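PDB 7M5H: nucleoside 2-deoxyribosyltransferase from Enterococcus faecalis, which probably cleaves the N-glycosidic bond of 2'-deoxynucleosides or their monophosphates, possibly 5-hydroxymethyl-dUMP, with a Rossmann-like fold. Local coordinates for residues Y24-E27 and Q28-L32; L38-P41 and Q42-A45; L61-T64 and E65-L68; N133-T136 and V137-K141. All blocks are in the same frame, centred on the assembly; numbering follows the deposited sequence.

Contact 1. Residues Y24-E27 and Q28-L32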
loop_
_atom_site.group_PDB
_atom_site.type_symbol
_atom_site.label_atom_id
_atom_site.label_comp_id
_atom_site.label_asym_id
_atom_site.label_seq_id
_atom_site.Cartn_x
_atom_site.Cartn_y
_atom_site.Cartn_z
ATOM N N TYR B 24 11.017 15.771 -13.936
ATOM C CA TYR B 24 10.494 17.133 -13.965
ATOM C C TYR B 24 10.926 17.922 -12.734
ATOM O O TYR B 24 11.208 19.123 -12.829
ATOM C CB TYR B 24 8.969 17.094 -14.091
ATOM C CG TYR B 24 8.251 18.306 -13.541
ATOM C CD1 TYR B 24 8.220 19.503 -14.246
ATOM C CD2 TYR B 24 7.582 18.245 -12.325
ATOM C CE1 TYR B 24 7.556 20.610 -13.746
ATOM C CE2 TYR B 24 6.916 19.344 -11.818
ATOM C CZ TYR B 24 6.904 20.522 -12.532
ATOM O OH TYR B 24 6.241 21.618 -12.028
ATOM N N LEU B 25 10.992 17.267 -11.573
ATOM C CA LEU B 25 11.431 17.951 -10.361
ATOM C C LEU B 25 12.941 18.153 -10.344
ATOM O O LEU B 25 13.420 19.238 -9.994
ATOM C CB LEU B 25 10.997 17.170 -9.121
ATOM C CG LEU B 25 9.689 17.574 -8.443
ATOM C CD1 LEU B 25 9.566 16.863 -7.107
ATOM C CD2 LEU B 25 9.620 19.080 -8.258
ATOM N N VAL B 26 13.701 17.119 -10.713
ATOM C CA VAL B 26 15.160 17.192 -10.641
ATOM C C VAL B 26 15.689 18.303 -11.540
ATOM O O VAL B 26 16.653 18.998 -11.190
ATOM C CB VAL B 26 15.773 15.823 -10.991
ATOM C CG1 VAL B 26 17.246 15.959 -11.338
ATOM C CG2 VAL B 26 15.593 14.857 -9.828
ATOM N N GLU B 27 15.062 18.502 -12.701
ATOM C CA GLU B 27 15.470 19.591 -13.584
ATOM C C GLU B 27 15.327 20.943 -12.895
ATOM O O GLU B 27 16.217 21.794 -12.994
ATOM C CB GLU B 27 14.653 19.553 -14.877
ATOM C CG GLU B 27 14.719 20.833 -15.701
ATOM C CD GLU B 27 16.111 21.136 -16.226
ATOM O OE1 GLU B 27 16.937 20.202 -16.320
ATOM O OE2 GLU B 27 16.381 22.312 -16.549
ATOM N N GLN B 28 14.215 21.156 -12.186
ATOM C CA GLN B 28 14.031 22.410 -11.461
ATOM C C GLN B 28 15.046 22.555 -10.334
ATOM O O GLN B 28 15.545 23.658 -10.079
ATOM C CB GLN B 28 12.610 22.496 -10.907
ATOM C CG GLN B 28 11.529 22.635 -11.960
ATOM C CD GLN B 28 10.142 22.683 -11.351
ATOM O OE1 GLN B 28 9.390 21.710 -11.417
ATOM N NE2 GLN B 28 9.796 23.815 -10.747
ATOM N N ILE B 29 15.358 21.456 -9.643
ATOM C CA ILE B 29 16.308 21.521 -8.534
ATOM C C ILE B 29 17.695 21.885 -9.046
ATOM O O ILE B 29 18.385 22.738 -8.475
ATOM C CB ILE B 29 16.326 20.190 -7.761
ATOM C CG1 ILE B 29 14.951 19.902 -7.156
ATOM C CG2 ILE B 29 17.393 20.218 -6.677
ATOM C CD1 ILE B 29 14.884 18.599 -6.389
ATOM N N ARG B 30 18.123 21.245 -10.138
ATOM C CA ARG B 30 19.446 21.521 -10.683
ATOM C C ARG B 30 19.547 22.936 -11.240
ATOM O O ARG B 30 20.643 23.505 -11.280
ATOM C CB ARG B 30 19.789 20.492 -11.761
ATOM C CG ARG B 30 20.123 19.114 -11.206
ATOM C CD ARG B 30 20.163 18.059 -12.300
ATOM N NE ARG B 30 20.652 16.776 -11.803
ATOM C CZ ARG B 30 20.498 15.618 -12.441
ATOM N NH1 ARG B 30 19.855 15.576 -13.599
ATOM N NH2 ARG B 30 20.978 14.500 -11.913
ATOM N N GLN B 31 18.425 23.522 -11.661
ATOM C CA GLN B 31 18.431 24.891 -12.161
ATOM C C GLN B 31 18.506 25.931 -11.053
ATOM O O GLN B 31 18.665 27.119 -11.354
ATOM C CB GLN B 31 17.189 25.149 -13.019
ATOM C CG GLN B 31 17.264 24.533 -14.401
ATOM C CD GLN B 31 18.510 24.958 -15.154
ATOM O OE1 GLN B 31 18.797 26.148 -15.284
ATOM N NE2 GLN B 31 19.265 23.982 -15.647
ATOM N N LEU B 32 18.394 25.522 -9.788
ATOM C CA LEU B 32 18.498 26.477 -8.690
ATOM C C LEU B 32 19.917 27.016 -8.561
ATOM O O LEU B 32 20.126 28.232 -8.479
ATOM C CB LEU B 32 18.055 25.827 -7.380
ATOM C CG LEU B 32 16.554 25.657 -7.147
ATOM C CD1 LEU B 32 16.304 24.935 -5.833
ATOM C CD2 LEU B 32 15.862 27.011 -7.158
HETATM O O HOH W 1 18.234 17.251 -14.981
#
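Residues 24-30 are continuous alpha-helix, with Ile29 N, Arg30 N and Gln31 N bonded to the carbonyls of Leu25, Val26 and Glu27; the second of these, Arg30 N to Val26 O, is 2.9 Å long. The helix, 16-30, is the crossover of a beta-alpha-beta unit between parallel strands 5-10 and 36-39 of the Rossmann-like sheet. Its inner side bears Val26 and Ile29, which pack on Phe9 and Leu38 of those strands. On the flank towards helix 150-159, Gln28 has CG beside its backbone N (chi1 -68°) and is extended beyond it, a shape that sends its amide back one turn to Tyr24. There OE1 lies over one face of the phenol ring, displaced toward the rim and only 3.0 Å from Tyr24 CZ, with ring and amide planes 52° apart. This is a tight approach to the face, not a hydrogen bond; the tyrosine hydroxyl is bonded to Glu150, and the ring also makes a cation-pi contact with Arg20 of the second subunit. Glu27, bent at chi2, brings OE2 to 3.2 Å from CG of Gln31, one turn on. Arg30, extended from CG to NE, lays its guanidinium across Val26, whose CG1 sits against one face at 3.5 Å from Arg30 CZ. Arg30 NH2 forms a salt bridge with Glu43 and a hydrogen bond with Leu38 O. A water at the guanidinium edge, in its plane, takes a bond from Arg30 NH1 at 2.7 Å and gives a weak one to Glu27 OE1 at 3.5 Å.

Contact 2. Residues L38-P41 and Q42-A45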
loop_
_atom_site.group_PDB
_atom_site.type_symbol
_atom_site.label_atom_id
_atom_site.label_comp_id
_atom_site.label_asym_id
_atom_site.label_seq_id
_atom_site.Cartn_x
_atom_site.Cartn_y
_atom_site.Cartn_z
ATOM N N LEU B 38 23.154 16.564 -7.860
ATOM C CA LEU B 38 22.038 15.702 -7.498
ATOM C C LEU B 38 22.201 14.332 -8.144
ATOM O O LEU B 38 22.453 14.229 -9.348
ATOM C CB LEU B 38 20.710 16.337 -7.918
ATOM C CG LEU B 38 19.413 15.695 -7.409
ATOM C CD1 LEU B 38 18.330 16.747 -7.268
ATOM C CD2 LEU B 38 18.935 14.578 -8.329
ATOM N N TYR B 39 22.049 13.285 -7.338
ATOM C CA TYR B 39 22.059 11.910 -7.817
ATOM C C TYR B 39 20.618 11.429 -7.948
ATOM O O TYR B 39 19.863 11.448 -6.971
ATOM C CB TYR B 39 22.847 11.004 -6.871
ATOM C CG TYR B 39 22.911 9.559 -7.315
ATOM C CD1 TYR B 39 23.945 9.106 -8.124
ATOM C CD2 TYR B 39 21.939 8.646 -6.924
ATOM C CE1 TYR B 39 24.007 7.787 -8.532
ATOM C CE2 TYR B 39 21.991 7.327 -7.327
ATOM C CZ TYR B 39 23.026 6.902 -8.131
ATOM O OH TYR B 39 23.078 5.588 -8.531
ATOM N N LEU B 40 20.244 11.003 -9.151
ATOM C CA LEU B 40 18.911 10.471 -9.414
ATOM C C LEU B 40 19.037 9.000 -9.783
ATOM O O LEU B 40 19.642 8.678 -10.822
ATOM C CB LEU B 40 18.219 11.255 -10.532
ATOM C CG LEU B 40 16.764 10.882 -10.819
ATOM C CD1 LEU B 40 15.934 10.958 -9.553
ATOM C CD2 LEU B 40 16.183 11.786 -11.896
ATOM N N PRO B 41 18.501 8.082 -8.975
ATOM C CA PRO B 41 18.731 6.648 -9.226
ATOM C C PRO B 41 18.314 6.173 -10.607
ATOM O O PRO B 41 18.981 5.296 -11.172
ATOM C CB PRO B 41 17.903 5.971 -8.127
ATOM C CG PRO B 41 17.862 6.977 -7.022
ATOM C CD PRO B 41 17.796 8.318 -7.701
ATOM N N GLN B 42 17.235 6.718 -11.174
ATOM C CA GLN B 42 16.778 6.248 -12.477
ATOM C C GLN B 42 17.748 6.602 -13.596
ATOM O O GLN B 42 17.707 5.968 -14.657
ATOM C CB GLN B 42 15.389 6.810 -12.785
ATOM C CG GLN B 42 15.341 8.315 -12.969
ATOM C CD GLN B 42 13.943 8.872 -12.791
ATOM O OE1 GLN B 42 13.321 8.693 -11.745
ATOM N NE2 GLN B 42 13.437 9.542 -13.819
ATOM N N GLU B 43 18.619 7.588 -13.389
ATOM C CA GLU B 43 19.633 7.929 -14.377
ATOM C C GLU B 43 20.820 6.977 -14.359
ATOM O O GLU B 43 21.629 7.006 -15.293
ATOM C CB GLU B 43 20.129 9.361 -14.151
ATOM C CG GLU B 43 19.069 10.432 -14.344
ATOM C CD GLU B 43 19.574 11.818 -13.992
ATOM O OE1 GLU B 43 20.606 11.917 -13.294
ATOM O OE2 GLU B 43 18.942 12.809 -14.413
ATOM N N ASN B 44 20.945 6.138 -13.332
ATOM C CA ASN B 44 22.082 5.241 -13.188
ATOM C C ASN B 44 21.705 3.771 -13.288
ATOM O O ASN B 44 22.597 2.916 -13.257
ATOM C CB ASN B 44 22.787 5.497 -11.850
ATOM C CG ASN B 44 23.208 6.941 -11.680
ATOM O OD1 ASN B 44 22.404 7.792 -11.298
ATOM N ND2 ASN B 44 24.473 7.226 -11.959
ATOM N N ALA B 45 20.417 3.455 -13.402
ATOM C CA ALA B 45 19.992 2.065 -13.476
ATOM C C ALA B 45 20.521 1.408 -14.745
ATOM O O ALA B 45 20.528 2.010 -15.822
ATOM C CB ALA B 45 18.466 1.973 -13.435
HETATM O O HOH W 2 22.136 10.886 -11.399
#
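The Asn44 side chain lies over one face of the Tyr39 ring where the chain leaves strand 36-39 and coils through two overlapping type I beta turns, closed by Glu43 N to Leu40 O and Asn44 N to Pro41 O, both 3.0 Å. The amide plane is almost parallel to the ring, 18° from it, and Asn44 CG is 3.4 Å from Tyr39 CE1. Tyr39 reaches forward to it because its CG is anti to the backbone N (chi1 -179°). Gln42 takes the less roomy rotamer, CG between its own N and carbonyl carbon (chi1 66°), and thereby rests the methylene on Leu40, with CG to CG at 3.6 Å. The extended remainder delivers the amide to Asn22 and to Leu19 O. Glu43 runs alongside Leu40 CB; its OE1 forms a salt bridge with Arg30 and meets a water at 2.6 Å that also accepts from Leu40 N at 2.9 Å. The turns follow directly on strand 36-39, outermost in this chain's sheet; Leu38 and Leu40 pack inward on Phe9 of strand 5-10 and Val26 of helix 16-30, while Pro41 leans on Tyr8.

Contact 3. Residues L61-T64 and E65-L68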
loop_
_atom_site.group_PDB
_atom_site.type_symbol
_atom_site.label_atom_id
_atom_site.label_comp_id
_atom_site.label_asym_id
_atom_site.label_seq_id
_atom_site.Cartn_x
_atom_site.Cartn_y
_atom_site.Cartn_z
ATOM N N LEU B 61 23.042 -2.337 -0.950
ATOM C CA LEU B 61 24.375 -1.776 -0.763
ATOM C C LEU B 61 24.663 -0.688 -1.789
ATOM O O LEU B 61 25.188 0.377 -1.445
ATOM C CB LEU B 61 25.430 -2.881 -0.843
ATOM C CG LEU B 61 26.867 -2.429 -0.576
ATOM C CD1 LEU B 61 26.973 -1.785 0.796
ATOM C CD2 LEU B 61 27.839 -3.591 -0.698
ATOM N N ALA B 62 24.316 -0.933 -3.055
ATOM C CA ALA B 62 24.586 0.052 -4.098
ATOM C C ALA B 62 23.822 1.347 -3.851
ATOM O O ALA B 62 24.359 2.440 -4.056
ATOM C CB ALA B 62 24.236 -0.524 -5.471
ATOM N N ASP B 63 22.568 1.244 -3.404
ATOM C CA ASP B 63 21.781 2.445 -3.145
ATOM C C ASP B 63 22.252 3.154 -1.883
ATOM O O ASP B 63 22.287 4.390 -1.836
ATOM C CB ASP B 63 20.298 2.093 -3.039
ATOM C CG ASP B 63 19.500 2.586 -4.224
ATOM O OD1 ASP B 63 19.898 3.609 -4.823
ATOM O OD2 ASP B 63 18.480 1.952 -4.561
ATOM N N THR B 64 22.608 2.389 -0.846
ATOM C CA THR B 64 23.048 2.994 0.406
ATOM C C THR B 64 24.340 3.774 0.210
ATOM O O THR B 64 24.557 4.800 0.865
ATOM C CB THR B 64 23.224 1.919 1.481
ATOM O OG1 THR B 64 21.999 1.193 1.638
ATOM C CG2 THR B 64 23.601 2.546 2.812
ATOM N N GLU B 65 25.214 3.297 -0.681
ATOM C CA GLU B 65 26.447 4.023 -0.972
ATOM C C GLU B 65 26.148 5.432 -1.464
ATOM O O GLU B 65 26.814 6.395 -1.065
ATOM C CB GLU B 65 27.277 3.261 -2.006
ATOM C CG GLU B 65 27.921 1.986 -1.486
ATOM C CD GLU B 65 28.784 1.308 -2.535
ATOM O OE1 GLU B 65 29.638 0.474 -2.167
ATOM O OE2 GLU B 65 28.611 1.613 -3.735
ATOM N N ASN B 66 25.146 5.574 -2.333
ATOM C CA ASN B 66 24.784 6.896 -2.826
ATOM C C ASN B 66 24.102 7.732 -1.750
ATOM O O ASN B 66 24.285 8.954 -1.709
ATOM C CB ASN B 66 23.881 6.772 -4.053
ATOM C CG ASN B 66 24.543 6.013 -5.186
ATOM O OD1 ASN B 66 23.949 5.110 -5.776
ATOM N ND2 ASN B 66 25.782 6.376 -5.497
ATOM N N VAL B 67 23.311 7.098 -0.881
ATOM C CA VAL B 67 22.672 7.827 0.212
ATOM C C VAL B 67 23.724 8.395 1.156
ATOM O O VAL B 67 23.706 9.585 1.491
ATOM C CB VAL B 67 21.679 6.918 0.958
ATOM C CG1 VAL B 67 21.175 7.605 2.221
ATOM C CG2 VAL B 67 20.515 6.536 0.054
ATOM N N LEU B 68 24.667 7.553 1.587
ATOM C CA LEU B 68 25.661 7.971 2.569
ATOM C C LEU B 68 26.632 9.008 2.020
ATOM O O LEU B 68 27.206 9.772 2.803
ATOM C CB LEU B 68 26.438 6.756 3.079
ATOM C CG LEU B 68 25.624 5.678 3.797
ATOM C CD1 LEU B 68 26.538 4.611 4.384
ATOM C CD2 LEU B 68 24.751 6.294 4.876
#
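Thr64 and Leu68 lie side by side, pointing the same way, because the threonine methyl is anti to its backbone N (OG1 chi1 -56°) and the leucine CG stands beside its own N (chi1 -61°), so that Thr64 CG2 comes to 3.9 Å from both Leu68 CG and Leu68 CD1. Leu68 CG also touches Thr64 O, at 3.2 Å. That carbonyl receives Leu68 N at 2.8 Å, an almost straight bond (169° at the hydrogen). Glu65, extended beyond CG, leans back over the preceding turn: its CG is 3.2 Å from Leu61 O, which accepts Glu65 N, and its OE1 makes a loose contact with the Leu61 side chain. On the side facing strand 5-10, Val67 CG2 touches Asp63 O at 3.4 Å, beside the bond from Val67 N to the same oxygen. All this belongs to the last two turns of helix 56-68, which lies between strands 36-39 and 72-76 in the chain of this parallel Rossmann-like sheet. Leu68 rests on Val92 and Lys96 of helix 84-96, and Val67 on Tyr8. Two polar ends are engaged outside the pair of turns: Asp63 OD1 is hydrogen-bonded to Tyr8 OH, and the Thr64 hydroxyl bonds both to Ala60 O, one turn back, and to Tyr135 OH of the third subunit.

Contact 4. Residues N133-T136 and V137-K141. With EDO (1,2-ethanediol), chain E.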
loop_
_atom_site.group_PDB
_atom_site.type_symbol
_atom_site.label_atom_id
_atom_site.label_comp_id
_atom_site.label_asym_id
_atom_site.label_seq_id
_atom_site.Cartn_x
_atom_site.Cartn_y
_atom_site.Cartn_z
ATOM N N ASN B 133 2.601 7.528 7.697
ATOM C CA ASN B 133 3.156 6.934 8.907
ATOM C C ASN B 133 3.977 7.975 9.659
ATOM O O ASN B 133 4.953 8.514 9.128
ATOM C CB ASN B 133 4.013 5.718 8.566
ATOM C CG ASN B 133 4.479 4.973 9.803
ATOM O OD1 ASN B 133 5.467 5.350 10.431
ATOM N ND2 ASN B 133 3.761 3.914 10.165
ATOM N N LEU B 134 3.568 8.267 10.894
ATOM C CA LEU B 134 4.144 9.383 11.631
ATOM C C LEU B 134 5.529 9.086 12.188
ATOM O O LEU B 134 6.233 10.023 12.577
ATOM C CB LEU B 134 3.208 9.800 12.764
ATOM C CG LEU B 134 1.894 10.417 12.286
ATOM C CD1 LEU B 134 1.054 10.865 13.464
ATOM C CD2 LEU B 134 2.166 11.578 11.344
ATOM N N TYR B 135 5.936 7.818 12.250
ATOM C CA TYR B 135 7.317 7.532 12.623
ATOM C C TYR B 135 8.271 7.986 11.525
ATOM O O TYR B 135 9.281 8.644 11.799
ATOM C CB TYR B 135 7.508 6.044 12.917
ATOM C CG TYR B 135 8.948 5.704 13.238
ATOM C CD1 TYR B 135 9.498 6.030 14.469
ATOM C CD2 TYR B 135 9.763 5.079 12.302
ATOM C CE1 TYR B 135 10.817 5.736 14.765
ATOM C CE2 TYR B 135 11.084 4.780 12.590
ATOM C CZ TYR B 135 11.603 5.110 13.823
ATOM O OH TYR B 135 12.913 4.818 14.119
ATOM N N THR B 136 7.959 7.644 10.272
ATOM C CA THR B 136 8.780 8.093 9.154
ATOM C C THR B 136 8.801 9.614 9.062
ATOM O O THR B 136 9.859 10.217 8.849
ATOM C CB THR B 136 8.264 7.489 7.847
ATOM O OG1 THR B 136 8.185 6.062 7.976
ATOM C CG2 THR B 136 9.196 7.836 6.695
ATOM N N VAL B 137 7.638 10.251 9.225
ATOM C CA VAL B 137 7.569 11.708 9.180
ATOM C C VAL B 137 8.411 12.318 10.294
ATOM O O VAL B 137 9.154 13.281 10.074
ATOM C CB VAL B 137 6.104 12.177 9.258
ATOM C CG1 VAL B 137 6.036 13.680 9.489
ATOM C CG2 VAL B 137 5.359 11.795 7.989
ATOM N N GLY B 138 8.312 11.763 11.503
ATOM C CA GLY B 138 9.048 12.322 12.625
ATOM C C GLY B 138 10.550 12.301 12.413
ATOM O O GLY B 138 11.250 13.246 12.783
ATOM N N LEU B 139 11.064 11.226 11.809
ATOM C CA LEU B 139 12.497 11.151 11.527
ATOM C C LEU B 139 12.935 12.281 10.605
ATOM O O LEU B 139 14.042 12.816 10.746
ATOM C CB LEU B 139 12.844 9.794 10.912
ATOM C CG LEU B 139 12.704 8.564 11.810
ATOM C CD1 LEU B 139 13.136 7.308 11.072
ATOM C CD2 LEU B 139 13.513 8.737 13.084
ATOM N N ILE B 140 12.077 12.660 9.657
ATOM C CA ILE B 140 12.388 13.771 8.763
ATOM C C ILE B 140 12.460 15.077 9.541
ATOM O O ILE B 140 13.457 15.805 9.475
ATOM C CB ILE B 140 11.348 13.855 7.633
ATOM C CG1 ILE B 140 11.295 12.541 6.849
ATOM C CG2 ILE B 140 11.655 15.031 6.718
ATOM C CD1 ILE B 140 10.128 12.454 5.894
ATOM N N LYS B 141 11.397 15.399 10.284
ATOM C CA LYS B 141 11.323 16.683 10.972
ATOM C C LYS B 141 12.349 16.814 12.089
ATOM O O LYS B 141 12.657 17.940 12.496
ATOM C CB LYS B 141 9.919 16.899 11.538
ATOM C CG LYS B 141 8.805 16.827 10.507
ATOM C CD LYS B 141 7.494 17.306 11.105
ATOM C CE LYS B 141 6.386 17.344 10.067
ATOM N NZ LYS B 141 5.165 17.994 10.618
HETATM C C1 EDO E . 2.722 4.913 15.151
HETATM O O1 EDO E . 1.996 6.098 15.495
HETATM C C2 EDO E . 3.347 5.087 13.771
HETATM O O2 EDO E . 4.168 3.952 13.473
#
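Asn133 O accepts Val137 N at 3.2 Å, in the carbonyl plane, and so opens an alpha-helix whose next bonds run from Gly138 N to Leu134 O (2.9 Å, the donor well above the carbonyl plane) and from Leu139 N to Tyr135 O; the one after, Ile140 N to Thr136 O at 3.4 Å, is weak. Asn133 is the N-cap. With CG anti to its backbone N (chi1 -173°), the side chain turns OD1 over the first turn, where it takes weak bonds from Tyr135 N at 3.1 Å and Thr136 N at 3.4 Å, so offering an acceptor to two amides at the helix start. Its ND2 donates weakly to O2 of a bound ethanediol, 3.3 Å away, and weakly to a glycerol, both probably from the crystallisation liquor. The helix, 134-141, leads into strand 144-147, an outermost strand of the parallel sheet in this chain; Ile140 packs on Val100, Ala102 and Val146, while Thr136 and Leu139 meet Ile90 of helix 84-96. Along the side turned to the third subunit, Tyr135 reaches forward over the next turn and Leu139 crosses its ring: CG lies over one face toward the rim, and CD1 is 3.6 Å from Tyr135 CE2. The phenol oxygen is hydrogen-bonded to Thr64 of the third subunit, and Thr136 OG1 to Ser88 of the same subunit.

In the fold
Contacts 1 and 2 adjoin, their centres 13 Å apart: Arg30 of the helix reaches the turn through a salt bridge, NH2 to Glu43 OE1 at 3.0 Å. Contact 3 follows in the chain, 12 Å from contact 2 between centres. Contact 4 lies across the chain's centre from contacts 1 and 2, about 25 Å from each and 21 Å from contact 3, all between centres. Within the chain contacts 3 and 4 do not touch, yet the assembly brings copies of them together, with Thr64 and Tyr135 hydrogen-bonded between subunits. Glycerol, probably from the crystallisation liquor, lies about 4 Å from the side chains of Pro41 and of Asp63, and about 3 Å from that of Asn133; such molecules may mark pockets.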